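Local atomic coordinates of ribosomal RNA methyltransferase, putative (Plasmodium falciparum, PDB entry 2PLW), a protein that binds S-adenosylmethionine and probably transfers its methyl group to a ribose 2'-hydroxyl of ribosomal RNA, as in the RlmE (FtsJ) family. Residues L13-L18 and L41-N46; I26-C31 and S35-I40. All blocks are in the same frame, centred on the assembly; numbering follows the deposited sequence.

Interaction 1. Residues L13-L18 and L41-N46; sequences LDNKYL and LERTKN
R43 reaches across from the end of helix 35-43 and lays the edge of its guanidinium group against D14 and N15, near the end of helix 7-17. Both helices belong to the Rossmann-like fold of a class I methyltransferase. The contact is a salt bridge with a pair of hydrogen bonds to one amide oxygen beside it, not a packed helix interface. The nearest CA atoms, those of D14 and R43, are 9.1 Å apart, and side chains span the gap.

NH1 of R43 does double duty. It gives a fairly straight hydrogen bond to OD2 of D14 at 2.9 Å, with an N-H...O angle of 160°. This is also the salt bridge. OD2 is met on its anti side, and the carboxylate stands steeply to the guanidinium, the two planes 79° apart. The same NH1 donates to OD1 of N15 at 2.8 Å. NH2 of R43 donates to that oxygen too, at 2.9 Å, through a more bent bond. R43 presents its NH1/NH2 end, and both nitrogens reach OD1 of N15 from the same face of the amide, out of its plane. Both acceptors lie close to the guanidinium plane, which should limit rotation of the group.

The R43 side chain is bent at chi2 on its way to the two acceptors. In D14 the chi1 turn of -171° carries the carboxylate out toward R43. D14 is buried, while N15 is exposed, so the guanidinium bridges an inner and an outer partner.

Further out, the other carboxylate oxygen of D14 is fixed by the turn after its own helix. OD1 accepts hydrogen bonds from the backbone N of F19 and L20. This second shell probably helps to hold the carboxylate where OD2 meets R43. The aliphatic part of R43 also comes close: its CD lies 3.3 Å from OD2 of D14.

Interaction 2. Residues I26-C31 and S35-I40; sequences ILDIGC and SWCQVI. With SAM (S-adenosylmethionine), chain C.
I26 and I40 form the apolar end of this buried contact, packed directly on each other. The two side chains lie alongside each other, pointing opposite ways, with CD1 of I26 3.6 Å from CG2 of I40. CD1 of I40 also lies 4.2 Å from CB of D28.

Toward the ligand the contact turns polar and takes in a water. The extended chi1 of D28 (177°) brings its carboxylate to W36 and C37. OD2 of D28 sits 3.4 Å from CB of W36. The water bridges the two segments, donating to OD2 of D28 at 2.7 Å and to O of C31, and accepting from N of C37.

At the start of the helix, N of S35 donates to OXT of SAM at 2.9 Å; W36 N adds a weak bond to SAM O. The amino N of SAM lies over one face of the W36 ring, 3.5 Å above its plane and toward the rim. NE1 of W36 is held by O of A6.

Strand segment 26-29 and helix segment 35-40 run nearly antiparallel (158°). Strand 24-29, the glycine-containing SAM-binding loop and helix 35-43 open a beta-alpha-beta unit, as in class I methyltransferases.

Interactions 1 and 2 share helix 35-43. Interaction 2 anchors its N-terminal part on strand 24-29 beside the ligand, while interaction 1 ties its C-terminal end to helix 7-17. Their centres are 11 Å apart. They meet through packing, where CD1 of L13 lies 4.0 Å from CH2 of W36. Interaction 2 contributes G30, C31, S35 and W36 to the SAM pocket. Interaction 1 stands back from it: the side chain of R43 is about 12 Å from that of S35 and about 13 Å from SAM. Helix 7-17 also packs on W36 and I40 through L10, so the helix that takes part in interaction 1 also covers part of interaction 2.

Interaction 1. Residues L13-L18 and L41-N46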
ATOM      1  N   LEU A  13     -11.490   3.123  -5.504  1.00 18.51           N
ATOM      2  CA  LEU A  13     -10.970   1.774  -5.341  1.00 17.97           C
ATOM      3  C   LEU A  13     -11.862   0.929  -4.432  1.00 17.87           C
ATOM      4  O   LEU A  13     -12.200  -0.206  -4.773  1.00 18.45           O
ATOM      5  CB  LEU A  13      -9.544   1.811  -4.790  1.00 17.59           C
ATOM      6  CG  LEU A  13      -8.451   2.148  -5.811  1.00 14.69           C
ATOM      7  CD1 LEU A  13      -7.169   2.485  -5.057  1.00 16.06           C
ATOM      8  CD2 LEU A  13      -8.243   0.984  -6.772  1.00 16.73           C
ATOM      9  N   ASP A  14     -12.225   1.480  -3.277  1.00 18.17           N
ATOM     10  CA  ASP A  14     -13.020   0.734  -2.309  1.00 18.93           C
ATOM     11  C   ASP A  14     -14.449   0.546  -2.810  1.00 20.13           C
ATOM     12  O   ASP A  14     -15.057  -0.482  -2.573  1.00 19.95           O
ATOM     13  CB  ASP A  14     -13.017   1.369  -0.927  1.00 18.85           C
ATOM     14  CG  ASP A  14     -13.663   0.461   0.127  1.00 21.81           C
ATOM     15  OD1 ASP A  14     -13.214  -0.695   0.273  1.00 21.34           O
ATOM     16  OD2 ASP A  14     -14.669   0.865   0.751  1.00 22.05           O
ATOM     17  N   ASN A  15     -14.967   1.543  -3.516  1.00 20.81           N
ATOM     18  CA  ASN A  15     -16.285   1.389  -4.159  1.00 22.55           C
ATOM     19  C   ASN A  15     -16.366   0.218  -5.143  1.00 23.33           C
ATOM     20  O   ASN A  15     -17.397  -0.468  -5.238  1.00 23.81           O
ATOM     21  CB  ASN A  15     -16.669   2.701  -4.851  1.00 22.47           C
ATOM     22  CG  ASN A  15     -17.195   3.734  -3.887  1.00 23.07           C
ATOM     23  OD1 ASN A  15     -17.466   3.452  -2.706  1.00 23.08           O
ATOM     24  ND2 ASN A  15     -17.362   4.954  -4.388  1.00 27.30           N
ATOM     25  N   LYS A  16     -15.274  -0.019  -5.869  1.00 23.91           N
ATOM     26  CA  LYS A  16     -15.216  -1.054  -6.886  1.00 25.32           C
ATOM     27  C   LYS A  16     -14.811  -2.400  -6.285  1.00 24.95           C
ATOM     28  O   LYS A  16     -15.392  -3.451  -6.612  1.00 24.64           O
ATOM     29  CB  LYS A  16     -14.248  -0.634  -8.007  1.00 25.22           C
ATOM     30  CG  LYS A  16     -14.143  -1.636  -9.189  1.00 27.59           C
ATOM     31  CD  LYS A  16     -13.211  -1.128 -10.282  1.00 27.94           C
ATOM     32  CE  LYS A  16     -13.357  -1.903 -11.598  1.00 30.72           C
ATOM     33  NZ  LYS A  16     -14.268  -1.208 -12.586  1.00 34.52           N
ATOM     34  N   TYR A  17     -13.810  -2.373  -5.404  1.00 24.49           N
ATOM     35  CA  TYR A  17     -13.218  -3.616  -4.918  1.00 24.99           C
ATOM     36  C   TYR A  17     -13.610  -4.028  -3.506  1.00 24.83           C
ATOM     37  O   TYR A  17     -13.290  -5.150  -3.102  1.00 25.10           O
ATOM     38  CB  TYR A  17     -11.695  -3.585  -5.100  1.00 24.73           C
ATOM     39  CG  TYR A  17     -11.294  -3.411  -6.545  1.00 26.20           C
ATOM     40  CD1 TYR A  17     -11.288  -4.501  -7.438  1.00 25.96           C
ATOM     41  CD2 TYR A  17     -10.931  -2.161  -7.030  1.00 25.05           C
ATOM     42  CE1 TYR A  17     -10.911  -4.335  -8.764  1.00 27.71           C
ATOM     43  CE2 TYR A  17     -10.566  -1.979  -8.350  1.00 26.40           C
ATOM     44  CZ  TYR A  17     -10.560  -3.064  -9.215  1.00 26.64           C
ATOM     45  OH  TYR A  17     -10.199  -2.854 -10.521  1.00 30.60           O
ATOM     46  N   LEU A  18     -14.300  -3.140  -2.777  1.00 24.36           N
ATOM     47  CA  LEU A  18     -14.890  -3.399  -1.446  1.00 25.18           C
ATOM     48  C   LEU A  18     -14.027  -4.209  -0.488  1.00 24.79           C
ATOM     49  O   LEU A  18     -14.321  -5.383  -0.202  1.00 25.45           O
ATOM     50  CB  LEU A  18     -16.275  -4.075  -1.557  1.00 26.25           C
ATOM     51  CG  LEU A  18     -17.603  -3.297  -1.652  1.00 28.99           C
ATOM     52  CD1 LEU A  18     -17.864  -2.361  -0.439  1.00 30.52           C
ATOM     53  CD2 LEU A  18     -17.714  -2.566  -2.974  1.00 31.27           C
ATOM     54  N   LEU A  41     -10.606   5.856   7.856  1.00 18.43           N
ATOM     55  CA  LEU A  41     -11.363   6.195   9.075  1.00 19.67           C
ATOM     56  C   LEU A  41     -12.867   6.317   8.815  1.00 20.84           C
ATOM     57  O   LEU A  41     -13.654   5.724   9.537  1.00 19.66           O
ATOM     58  CB  LEU A  41     -10.815   7.456   9.741  1.00 20.03           C
ATOM     59  CG  LEU A  41      -9.531   7.377  10.549  1.00 20.71           C
ATOM     60  CD1 LEU A  41      -9.042   8.784  10.829  1.00 21.94           C
ATOM     61  CD2 LEU A  41      -9.727   6.631  11.884  1.00 22.59           C
ATOM     62  N   GLU A  42     -13.250   7.054   7.775  1.00 22.12           N
ATOM     63  CA  GLU A  42     -14.666   7.234   7.412  1.00 24.19           C
ATOM     64  C   GLU A  42     -15.394   5.938   7.122  1.00 24.71           C
ATOM     65  O   GLU A  42     -16.533   5.731   7.561  1.00 25.55           O
ATOM     66  CB  GLU A  42     -14.781   8.087   6.155  1.00 25.20           C
ATOM     67  CG  GLU A  42     -14.498   9.527   6.368  1.00 28.29           C
ATOM     68  CD  GLU A  42     -14.466  10.291   5.064  1.00 30.91           C
ATOM     69  OE1 GLU A  42     -14.407   9.657   3.969  1.00 32.47           O
ATOM     70  OE2 GLU A  42     -14.480  11.534   5.138  1.00 35.22           O
ATOM     71  N   ARG A  43     -14.744   5.086   6.338  1.00 24.11           N
ATOM     72  CA  ARG A  43     -15.363   3.873   5.859  1.00 24.74           C
ATOM     73  C   ARG A  43     -15.382   2.788   6.926  1.00 24.91           C
ATOM     74  O   ARG A  43     -16.111   1.811   6.802  1.00 26.00           O
ATOM     75  CB  ARG A  43     -14.685   3.411   4.586  1.00 24.52           C
ATOM     76  CG  ARG A  43     -14.811   4.459   3.510  1.00 25.28           C
ATOM     77  CD  ARG A  43     -14.908   3.860   2.167  1.00 27.75           C
ATOM     78  NE  ARG A  43     -15.653   4.744   1.286  1.00 28.51           N
ATOM     79  CZ  ARG A  43     -16.283   4.352   0.190  1.00 25.16           C
ATOM     80  NH1 ARG A  43     -16.235   3.089  -0.200  1.00 23.12           N
ATOM     81  NH2 ARG A  43     -16.930   5.246  -0.538  1.00 27.25           N
ATOM     82  N   THR A  44     -14.594   2.972   7.979  1.00 24.51           N
ATOM     83  CA  THR A  44     -14.590   1.997   9.065  1.00 24.83           C
ATOM     84  C   THR A  44     -15.121   2.640  10.357  1.00 26.10           C
ATOM     85  O   THR A  44     -14.806   2.186  11.437  1.00 27.04           O
ATOM     86  CB  THR A  44     -13.173   1.373   9.274  1.00 24.12           C
ATOM     87  OG1 THR A  44     -12.244   2.400   9.604  1.00 20.53           O
ATOM     88  CG2 THR A  44     -12.671   0.649   8.023  1.00 23.05           C
ATOM     89  N   LYS A  45     -15.951   3.679  10.235  1.00 28.07           N
ATOM     90  CA  LYS A  45     -16.288   4.574  11.376  1.00 29.97           C
ATOM     91  C   LYS A  45     -16.773   3.897  12.673  1.00 31.24           C
ATOM     92  O   LYS A  45     -16.325   4.241  13.776  1.00 32.21           O
ATOM     93  CB  LYS A  45     -17.277   5.675  10.938  1.00 30.64           C
ATOM     94  N   ASN A  46     -17.674   2.930  12.547  1.00 32.31           N
ATOM     95  CA  ASN A  46     -18.206   2.255  13.737  1.00 33.04           C
ATOM     96  C   ASN A  46     -17.713   0.822  13.781  1.00 31.96           C
ATOM     97  O   ASN A  46     -18.421  -0.073  14.244  1.00 32.40           O
ATOM     98  CB  ASN A  46     -19.732   2.259  13.735  1.00 34.20           C
ATOM     99  CG  ASN A  46     -20.307   3.537  13.195  1.00 36.27           C
ATOM    100  OD1 ASN A  46     -20.925   3.545  12.128  1.00 37.86           O
ATOM    101  ND2 ASN A  46     -20.091   4.641  13.920  1.00 39.28           N
TER

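Interaction 2. Residues I26-C31 and S35-I40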
ATOM      1  N   ILE A  26      -5.118  -2.378   8.880  1.00 11.97           N
ATOM      2  CA  ILE A  26      -4.922  -1.717   7.576  1.00 12.22           C
ATOM      3  C   ILE A  26      -3.669  -0.840   7.593  1.00 12.27           C
ATOM      4  O   ILE A  26      -3.484   0.004   8.472  1.00 11.91           O
ATOM      5  CB  ILE A  26      -6.149  -0.858   7.219  1.00 12.52           C
ATOM      6  CG1 ILE A  26      -7.417  -1.715   7.250  1.00 13.84           C
ATOM      7  CG2 ILE A  26      -6.016  -0.260   5.808  1.00 14.31           C
ATOM      8  CD1 ILE A  26      -8.657  -0.891   7.524  1.00 16.17           C
ATOM      9  N   LEU A  27      -2.808  -1.053   6.601  1.00 11.96           N
ATOM     10  CA  LEU A  27      -1.588  -0.262   6.445  1.00 12.62           C
ATOM     11  C   LEU A  27      -1.646   0.544   5.161  1.00 12.42           C
ATOM     12  O   LEU A  27      -1.928   0.014   4.099  1.00 12.57           O
ATOM     13  CB  LEU A  27      -0.368  -1.181   6.408  1.00 11.72           C
ATOM     14  CG  LEU A  27       0.985  -0.510   6.124  1.00 12.48           C
ATOM     15  CD1 LEU A  27       1.346   0.479   7.200  1.00 13.45           C
ATOM     16  CD2 LEU A  27       2.078  -1.557   5.997  1.00 13.99           C
ATOM     17  N   ASP A  28      -1.306   1.823   5.272  1.00 13.04           N
ATOM     18  CA  ASP A  28      -1.395   2.771   4.181  1.00 13.38           C
ATOM     19  C   ASP A  28       0.017   3.270   3.935  1.00 13.05           C
ATOM     20  O   ASP A  28       0.540   4.045   4.745  1.00 11.98           O
ATOM     21  CB  ASP A  28      -2.309   3.916   4.619  1.00 14.10           C
ATOM     22  CG  ASP A  28      -2.421   5.015   3.589  1.00 17.22           C
ATOM     23  OD1 ASP A  28      -2.276   4.741   2.388  1.00 21.01           O
ATOM     24  OD2 ASP A  28      -2.638   6.185   4.001  1.00 20.89           O
ATOM     25  N   ILE A  29       0.637   2.788   2.862  1.00 12.23           N
ATOM     26  CA  ILE A  29       2.028   3.122   2.569  1.00 13.02           C
ATOM     27  C   ILE A  29       2.059   4.344   1.663  1.00 13.61           C
ATOM     28  O   ILE A  29       1.249   4.441   0.731  1.00 14.54           O
ATOM     29  CB  ILE A  29       2.754   1.949   1.889  1.00 13.22           C
ATOM     30  CG1 ILE A  29       2.717   0.719   2.807  1.00 12.72           C
ATOM     31  CG2 ILE A  29       4.223   2.363   1.527  1.00 13.54           C
ATOM     32  CD1 ILE A  29       3.377  -0.499   2.196  1.00 14.88           C
ATOM     33  N   GLY A  30       2.977   5.266   1.955  1.00 13.82           N
ATOM     34  CA  GLY A  30       3.021   6.551   1.255  1.00 13.92           C
ATOM     35  C   GLY A  30       1.848   7.408   1.709  1.00 14.81           C
ATOM     36  O   GLY A  30       1.120   7.920   0.881  1.00 15.22           O
ATOM     37  N   CYS A  31       1.653   7.548   3.020  1.00 14.87           N
ATOM     38  CA  CYS A  31       0.387   8.086   3.540  1.00 15.38           C
ATOM     39  C   CYS A  31       0.311   9.611   3.551  1.00 16.19           C
ATOM     40  O   CYS A  31      -0.784  10.149   3.744  1.00 16.38           O
ATOM     41  CB  CYS A  31       0.079   7.576   4.964  1.00 14.91           C
ATOM     42  SG  CYS A  31       1.342   7.977   6.175  1.00 15.84           S
ATOM     43  N   SER A  35      -4.801  11.710   3.448  1.00 15.56           N
ATOM     44  CA  SER A  35      -6.204  11.573   3.053  1.00 16.12           C
ATOM     45  C   SER A  35      -6.702  10.142   2.900  1.00 15.34           C
ATOM     46  O   SER A  35      -7.882   9.887   3.124  1.00 14.95           O
ATOM     47  CB  SER A  35      -6.552  12.433   1.819  1.00 16.40           C
ATOM     48  OG  SER A  35      -6.108  11.821   0.622  1.00 17.91           O
ATOM     49  N   TRP A  36      -5.835   9.197   2.524  1.00 14.74           N
ATOM     50  CA  TRP A  36      -6.256   7.789   2.484  1.00 14.52           C
ATOM     51  C   TRP A  36      -6.556   7.328   3.893  1.00 14.85           C
ATOM     52  O   TRP A  36      -7.495   6.573   4.123  1.00 14.17           O
ATOM     53  CB  TRP A  36      -5.179   6.901   1.813  1.00 14.50           C
ATOM     54  CG  TRP A  36      -5.265   6.938   0.299  1.00 14.48           C
ATOM     55  CD1 TRP A  36      -5.786   7.959  -0.492  1.00 14.95           C
ATOM     56  CD2 TRP A  36      -4.866   5.898  -0.620  1.00 15.53           C
ATOM     57  NE1 TRP A  36      -5.731   7.605  -1.826  1.00 14.32           N
ATOM     58  CE2 TRP A  36      -5.180   6.350  -1.935  1.00 14.41           C
ATOM     59  CE3 TRP A  36      -4.291   4.623  -0.462  1.00 15.41           C
ATOM     60  CZ2 TRP A  36      -4.909   5.594  -3.079  1.00 13.16           C
ATOM     61  CZ3 TRP A  36      -4.054   3.853  -1.601  1.00 13.99           C
ATOM     62  CH2 TRP A  36      -4.353   4.343  -2.895  1.00 15.37           C
ATOM     63  N   CYS A  37      -5.737   7.779   4.838  1.00 15.13           N
ATOM     64  CA  CYS A  37      -5.969   7.466   6.244  1.00 15.66           C
ATOM     65  C   CYS A  37      -7.344   8.022   6.668  1.00 15.77           C
ATOM     66  O   CYS A  37      -8.094   7.351   7.365  1.00 15.07           O
ATOM     67  CB  CYS A  37      -4.863   8.020   7.124  1.00 16.30           C
ATOM     68  SG  CYS A  37      -3.380   6.948   7.115  1.00 20.12           S
ATOM     69  N   GLN A  38      -7.651   9.236   6.233  1.00 16.08           N
ATOM     70  CA  GLN A  38      -8.970   9.821   6.515  1.00 16.73           C
ATOM     71  C   GLN A  38     -10.104   9.029   5.902  1.00 16.70           C
ATOM     72  O   GLN A  38     -11.122   8.821   6.554  1.00 17.78           O
ATOM     73  CB  GLN A  38      -9.045  11.252   5.994  1.00 16.55           C
ATOM     74  CG  GLN A  38      -8.116  12.171   6.705  1.00 16.65           C
ATOM     75  CD  GLN A  38      -8.175  13.529   6.101  1.00 16.20           C
ATOM     76  OE1 GLN A  38      -7.688  13.740   4.995  1.00 16.86           O
ATOM     77  NE2 GLN A  38      -8.758  14.478   6.829  1.00 19.73           N
ATOM     78  N   VAL A  39      -9.943   8.581   4.654  1.00 17.23           N
ATOM     79  CA  VAL A  39     -10.981   7.776   3.985  1.00 16.96           C
ATOM     80  C   VAL A  39     -11.178   6.450   4.724  1.00 16.87           C
ATOM     81  O   VAL A  39     -12.305   6.002   4.954  1.00 17.38           O
ATOM     82  CB  VAL A  39     -10.604   7.485   2.501  1.00 16.97           C
ATOM     83  CG1 VAL A  39     -11.483   6.390   1.917  1.00 16.97           C
ATOM     84  CG2 VAL A  39     -10.688   8.764   1.664  1.00 16.61           C
ATOM     85  N   ILE A  40     -10.063   5.825   5.104  1.00 15.59           N
ATOM     86  CA  ILE A  40     -10.111   4.575   5.850  1.00 15.77           C
ATOM     87  C   ILE A  40     -10.866   4.750   7.166  1.00 17.15           C
ATOM     88  O   ILE A  40     -11.690   3.898   7.524  1.00 18.30           O
ATOM     89  CB  ILE A  40      -8.688   3.973   6.083  1.00 15.20           C
ATOM     90  CG1 ILE A  40      -8.032   3.613   4.739  1.00 14.62           C
ATOM     91  CG2 ILE A  40      -8.788   2.710   6.968  1.00 15.66           C
ATOM     92  CD1 ILE A  40      -6.470   3.455   4.849  1.00 14.02           C
TER
HETATM   93  N   SAM C 203      -2.251   8.669  -0.450  1.00 21.44           N
HETATM   94  CA  SAM C 203      -1.734   9.949   0.143  1.00 21.54           C
HETATM   95  C   SAM C 203      -2.867  10.809   0.705  1.00 21.26           C
HETATM   96  O   SAM C 203      -4.026  10.560   0.369  1.00 21.25           O
HETATM   97  OXT SAM C 203      -2.674  11.730   1.508  1.00 20.36           O
HETATM   98  CB  SAM C 203      -0.940  10.717  -0.921  1.00 21.36           C
HETATM   99  CG  SAM C 203       0.364   9.966  -1.185  1.00 23.28           C
HETATM  100  SD  SAM C 203       1.619  10.897  -2.084  1.00 28.18           S
HETATM  101  CE  SAM C 203       0.820  10.925  -3.697  1.00 27.41           C
HETATM  102  C5' SAM C 203       2.921   9.662  -2.329  1.00 22.22           C
HETATM  103  C4' SAM C 203       3.763   9.497  -1.063  1.00 17.87           C
HETATM  104  O4' SAM C 203       4.602   8.353  -1.236  1.00 18.07           O
HETATM  105  C3' SAM C 203       4.699  10.683  -0.723  1.00 18.91           C
HETATM  106  O3' SAM C 203       4.286  11.336   0.457  1.00 18.51           O
HETATM  107  C2' SAM C 203       6.081  10.034  -0.552  1.00 17.51           C
HETATM  108  O2' SAM C 203       6.881  10.521   0.520  1.00 17.29           O
HETATM  109  C1' SAM C 203       5.716   8.572  -0.365  1.00 15.81           C
HETATM  110  N9  SAM C 203       6.771   7.603  -0.667  1.00 18.72           N
HETATM  111  C8  SAM C 203       7.503   7.452  -1.826  1.00 18.33           C
HETATM  112  N7  SAM C 203       8.337   6.402  -1.674  1.00 16.83           N
HETATM  113  C5  SAM C 203       8.135   5.885  -0.435  1.00 17.67           C
HETATM  114  C6  SAM C 203       8.696   4.809   0.257  1.00 17.20           C
HETATM  115  N6  SAM C 203       9.636   4.053  -0.292  1.00 16.52           N
HETATM  116  N1  SAM C 203       8.273   4.514   1.528  1.00 18.26           N
HETATM  117  C2  SAM C 203       7.290   5.263   2.148  1.00 18.01           C
HETATM  118  N3  SAM C 203       6.720   6.321   1.464  1.00 16.31           N
HETATM  119  C4  SAM C 203       7.152   6.629   0.206  1.00 17.56           C
HETATM  120  O   HOH W   1      -2.986   8.781   3.419  1.00 17.47           O